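Long-range contact in fimbrial subunit type 1 (Actinomyces oris, PDB 3UXF), which serves as the major fimbrial subunit, the pilin from which these bacterial surface fimbriae are built: residues I261-T272 / W330-I341. Sequence-based numbering, arbitrary orientation.
Sequences ITAEGKDHNWAT and WDPNNPGTTTDI
Trp270 reaches from its strand into the loop 330-341, and its CB already meets the far corner of the Trp330 ring, with Trp330 CH2 3.9 Å away. At CD2 the same Trp330 CH2 closes to 3.5 Å, lying over one face of the indole; the two six-membered rings meet obliquely, their planes at 54°. On the pyrrole side CD1 meets Pro335 CB, a CH-pi contact in which that CB stands 3.8 Å from the centroid of the five-membered ring of Trp270. NE1 donates to water 3, which also takes the N-H of Lys266 and donates to the carbonyls of Gly336 and Thr338, so the indole N-H is satisfied through solvent. Further out, at the ring edge, CZ2 meets Thr338 O, and Trp270 CH2 lies 3.7 Å from Asp340 O. This is a beta hairpin, strands 258-264 and 269-275, packed against the long connection between strands 312-321 and 344-362 in the middle part of the pilin; strand 224-229 pairs with the other side of 269-275, and its Arg228 touches Trp270. Trp330, with CG anti to its backbone N (chi1 179°), runs back past Thr272, and its NE1 donates in the ring plane to Thr272 OG1 at 3.0 Å. That hydroxyl donates in turn to water 1, which bridges Ile261 O and Pro332 O. Beside Thr272, Pro332 CB packs on Ile261 CG2, while Ala263 CB rests 3.6 Å from Pro335 CD.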
# COMPACT_ATOMS: atom_id res chain seq x y z
N ILE A 261 -5.98 -17.86 5.70
CA ILE A 261 -4.96 -18.90 5.88
C ILE A 261 -3.69 -18.27 6.43
O ILE A 261 -3.10 -17.44 5.74
CB ILE A 261 -4.66 -19.58 4.55
CG1 ILE A 261 -5.97 -20.10 3.96
CG2 ILE A 261 -3.62 -20.71 4.72
CD1 ILE A 261 -5.86 -20.36 2.48
N THR A 262 -3.26 -18.62 7.64
CA THR A 262 -2.00 -18.08 8.14
C THR A 262 -0.94 -19.16 8.17
O THR A 262 -1.25 -20.36 8.19
CB THR A 262 -2.07 -17.45 9.55
OG1 THR A 262 -2.57 -18.42 10.50
CG2 THR A 262 -3.01 -16.26 9.56
N ALA A 263 0.32 -18.74 8.17
CA ALA A 263 1.43 -19.70 8.13
C ALA A 263 2.67 -19.07 8.74
O ALA A 263 2.91 -17.87 8.60
CB ALA A 263 1.70 -20.17 6.69
N GLU A 264 3.49 -19.90 9.39
CA GLU A 264 4.78 -19.46 9.86
C GLU A 264 5.74 -19.29 8.69
O GLU A 264 5.78 -20.08 7.76
CB GLU A 264 5.33 -20.51 10.82
CG GLU A 264 4.89 -20.35 12.25
CD GLU A 264 6.09 -20.08 13.14
OE1 GLU A 264 6.89 -21.03 13.34
OE2 GLU A 264 6.25 -18.92 13.60
N GLY A 265 6.57 -18.26 8.75
CA GLY A 265 7.55 -18.03 7.74
C GLY A 265 8.95 -17.98 8.34
O GLY A 265 9.16 -18.21 9.56
N LYS A 266 9.89 -17.65 7.47
CA LYS A 266 11.30 -17.66 7.84
C LYS A 266 11.64 -16.44 8.68
O LYS A 266 12.06 -16.59 9.83
CB LYS A 266 12.16 -17.72 6.58
CG LYS A 266 13.67 -17.67 6.78
CD LYS A 266 14.35 -17.58 5.39
CE LYS A 266 15.87 -17.59 5.45
NZ LYS A 266 16.44 -16.33 5.98
N ASP A 267 11.45 -15.26 8.10
CA ASP A 267 11.75 -14.00 8.78
C ASP A 267 10.49 -13.22 9.09
O ASP A 267 10.54 -12.17 9.75
CB ASP A 267 12.64 -13.14 7.91
CG ASP A 267 14.05 -13.72 7.74
OD1 ASP A 267 14.49 -14.44 8.65
OD2 ASP A 267 14.67 -13.45 6.71
N HIS A 268 9.37 -13.75 8.61
CA HIS A 268 8.06 -13.13 8.80
C HIS A 268 7.07 -14.26 8.94
O HIS A 268 7.40 -15.42 8.66
CB HIS A 268 7.67 -12.38 7.53
CG HIS A 268 8.68 -11.37 7.11
ND1 HIS A 268 9.72 -11.66 6.25
CD2 HIS A 268 8.80 -10.06 7.42
CE1 HIS A 268 10.43 -10.57 6.05
NE2 HIS A 268 9.90 -9.59 6.74
N ASN A 269 5.85 -13.93 9.32
CA ASN A 269 4.75 -14.85 9.12
C ASN A 269 3.85 -14.32 8.02
O ASN A 269 4.18 -13.30 7.40
CB ASN A 269 3.96 -15.06 10.40
CG ASN A 269 4.82 -15.64 11.49
OD1 ASN A 269 5.63 -16.52 11.22
ND2 ASN A 269 4.67 -15.14 12.72
N TRP A 270 2.79 -15.08 7.74
CA TRP A 270 2.05 -14.84 6.51
C TRP A 270 0.56 -15.04 6.72
O TRP A 270 0.12 -15.93 7.45
CB TRP A 270 2.51 -15.81 5.41
CG TRP A 270 3.92 -15.63 5.07
CD1 TRP A 270 4.99 -16.34 5.58
CD2 TRP A 270 4.46 -14.70 4.13
NE1 TRP A 270 6.15 -15.89 5.01
CE2 TRP A 270 5.86 -14.88 4.11
CE3 TRP A 270 3.90 -13.72 3.29
CZ2 TRP A 270 6.72 -14.14 3.30
CZ3 TRP A 270 4.78 -12.99 2.47
CH2 TRP A 270 6.16 -13.20 2.49
N ALA A 271 -0.26 -14.15 6.12
CA ALA A 271 -1.71 -14.29 6.20
C ALA A 271 -2.24 -14.07 4.80
O ALA A 271 -1.93 -13.06 4.18
CB ALA A 271 -2.28 -13.23 7.12
N THR A 272 -3.05 -15.00 4.31
CA THR A 272 -3.66 -14.86 3.00
C THR A 272 -5.17 -14.85 3.16
O THR A 272 -5.75 -15.73 3.83
CB THR A 272 -3.31 -16.06 2.11
OG1 THR A 272 -1.89 -16.11 1.93
CG2 THR A 272 -3.96 -15.91 0.72
N TRP A 330 2.98 -18.67 -5.18
CA TRP A 330 2.56 -18.63 -3.79
C TRP A 330 1.63 -19.75 -3.37
O TRP A 330 0.60 -20.00 -4.01
CB TRP A 330 1.87 -17.30 -3.50
CG TRP A 330 1.37 -17.15 -2.08
CD1 TRP A 330 0.08 -17.09 -1.67
CD2 TRP A 330 2.18 -17.03 -0.90
NE1 TRP A 330 0.02 -16.93 -0.30
CE2 TRP A 330 1.31 -16.89 0.19
CE3 TRP A 330 3.56 -17.04 -0.67
CZ2 TRP A 330 1.76 -16.74 1.49
CZ3 TRP A 330 4.00 -16.88 0.63
CH2 TRP A 330 3.10 -16.73 1.69
N ASP A 331 1.96 -20.42 -2.27
CA ASP A 331 1.06 -21.39 -1.68
C ASP A 331 0.80 -20.94 -0.24
O ASP A 331 1.70 -20.94 0.59
CB ASP A 331 1.75 -22.75 -1.64
CG ASP A 331 0.92 -23.80 -0.95
OD1 ASP A 331 -0.12 -23.48 -0.31
OD2 ASP A 331 1.31 -24.98 -1.05
N PRO A 332 -0.43 -20.49 0.05
CA PRO A 332 -0.68 -19.85 1.35
C PRO A 332 -0.34 -20.73 2.54
O PRO A 332 -0.09 -20.24 3.64
CB PRO A 332 -2.19 -19.59 1.36
CG PRO A 332 -2.62 -19.69 -0.08
CD PRO A 332 -1.58 -20.42 -0.87
N ASN A 333 -0.39 -22.04 2.32
CA ASN A 333 -0.13 -23.00 3.37
C ASN A 333 1.33 -23.38 3.45
O ASN A 333 1.74 -23.99 4.42
CB ASN A 333 -0.97 -24.26 3.14
CG ASN A 333 -2.38 -24.08 3.59
OD1 ASN A 333 -2.63 -23.86 4.78
ND2 ASN A 333 -3.33 -24.11 2.66
N ASN A 334 2.11 -23.04 2.43
CA ASN A 334 3.54 -23.37 2.40
C ASN A 334 4.41 -22.25 1.91
O ASN A 334 4.90 -22.29 0.77
CB ASN A 334 3.78 -24.62 1.53
CG ASN A 334 3.12 -25.83 2.09
OD1 ASN A 334 3.45 -26.28 3.20
ND2 ASN A 334 2.14 -26.37 1.35
N PRO A 335 4.63 -21.22 2.76
CA PRO A 335 5.48 -20.13 2.30
C PRO A 335 6.91 -20.59 2.26
O PRO A 335 7.68 -19.95 1.59
CB PRO A 335 5.30 -19.04 3.37
CG PRO A 335 4.69 -19.70 4.52
CD PRO A 335 4.04 -20.99 4.08
N GLY A 336 7.25 -21.65 2.99
CA GLY A 336 8.62 -22.12 3.01
C GLY A 336 9.53 -20.99 3.42
O GLY A 336 9.26 -20.31 4.42
N THR A 337 10.62 -20.79 2.68
CA THR A 337 11.59 -19.78 3.07
C THR A 337 11.39 -18.44 2.34
O THR A 337 12.28 -17.61 2.35
CB THR A 337 13.05 -20.29 2.86
OG1 THR A 337 13.29 -20.50 1.47
CG2 THR A 337 13.27 -21.60 3.60
N THR A 338 10.20 -18.23 1.75
CA THR A 338 9.89 -16.96 1.07
C THR A 338 10.11 -15.75 1.98
O THR A 338 9.80 -15.80 3.17
CB THR A 338 8.41 -16.94 0.62
OG1 THR A 338 8.13 -18.10 -0.19
CG2 THR A 338 8.07 -15.67 -0.17
N THR A 339 10.64 -14.67 1.42
CA THR A 339 10.79 -13.42 2.16
C THR A 339 10.15 -12.25 1.42
O THR A 339 9.77 -11.27 2.04
CB THR A 339 12.26 -13.05 2.40
OG1 THR A 339 12.95 -13.09 1.14
CG2 THR A 339 12.90 -14.02 3.39
N ASP A 340 10.09 -12.31 0.10
CA ASP A 340 9.51 -11.21 -0.65
C ASP A 340 7.97 -11.35 -0.74
O ASP A 340 7.46 -12.45 -0.85
CB ASP A 340 10.10 -11.14 -2.05
CG ASP A 340 9.98 -9.75 -2.66
OD1 ASP A 340 9.19 -8.93 -2.13
OD2 ASP A 340 10.69 -9.48 -3.66
N ILE A 341 7.24 -10.24 -0.68
CA ILE A 341 5.78 -10.30 -0.85
C ILE A 341 5.44 -10.86 -2.23
O ILE A 341 6.03 -10.44 -3.22
CB ILE A 341 5.10 -8.92 -0.66
CG1 ILE A 341 3.57 -9.04 -0.58
CG2 ILE A 341 5.48 -7.97 -1.75
CD1 ILE A 341 3.07 -9.46 0.84
O HOH W 1 -0.82 -17.48 4.07
O HOH W 2 -1.04 -22.92 6.93
O HOH W 3 8.77 -17.52 4.83
O HOH W 4 10.09 -14.56 5.69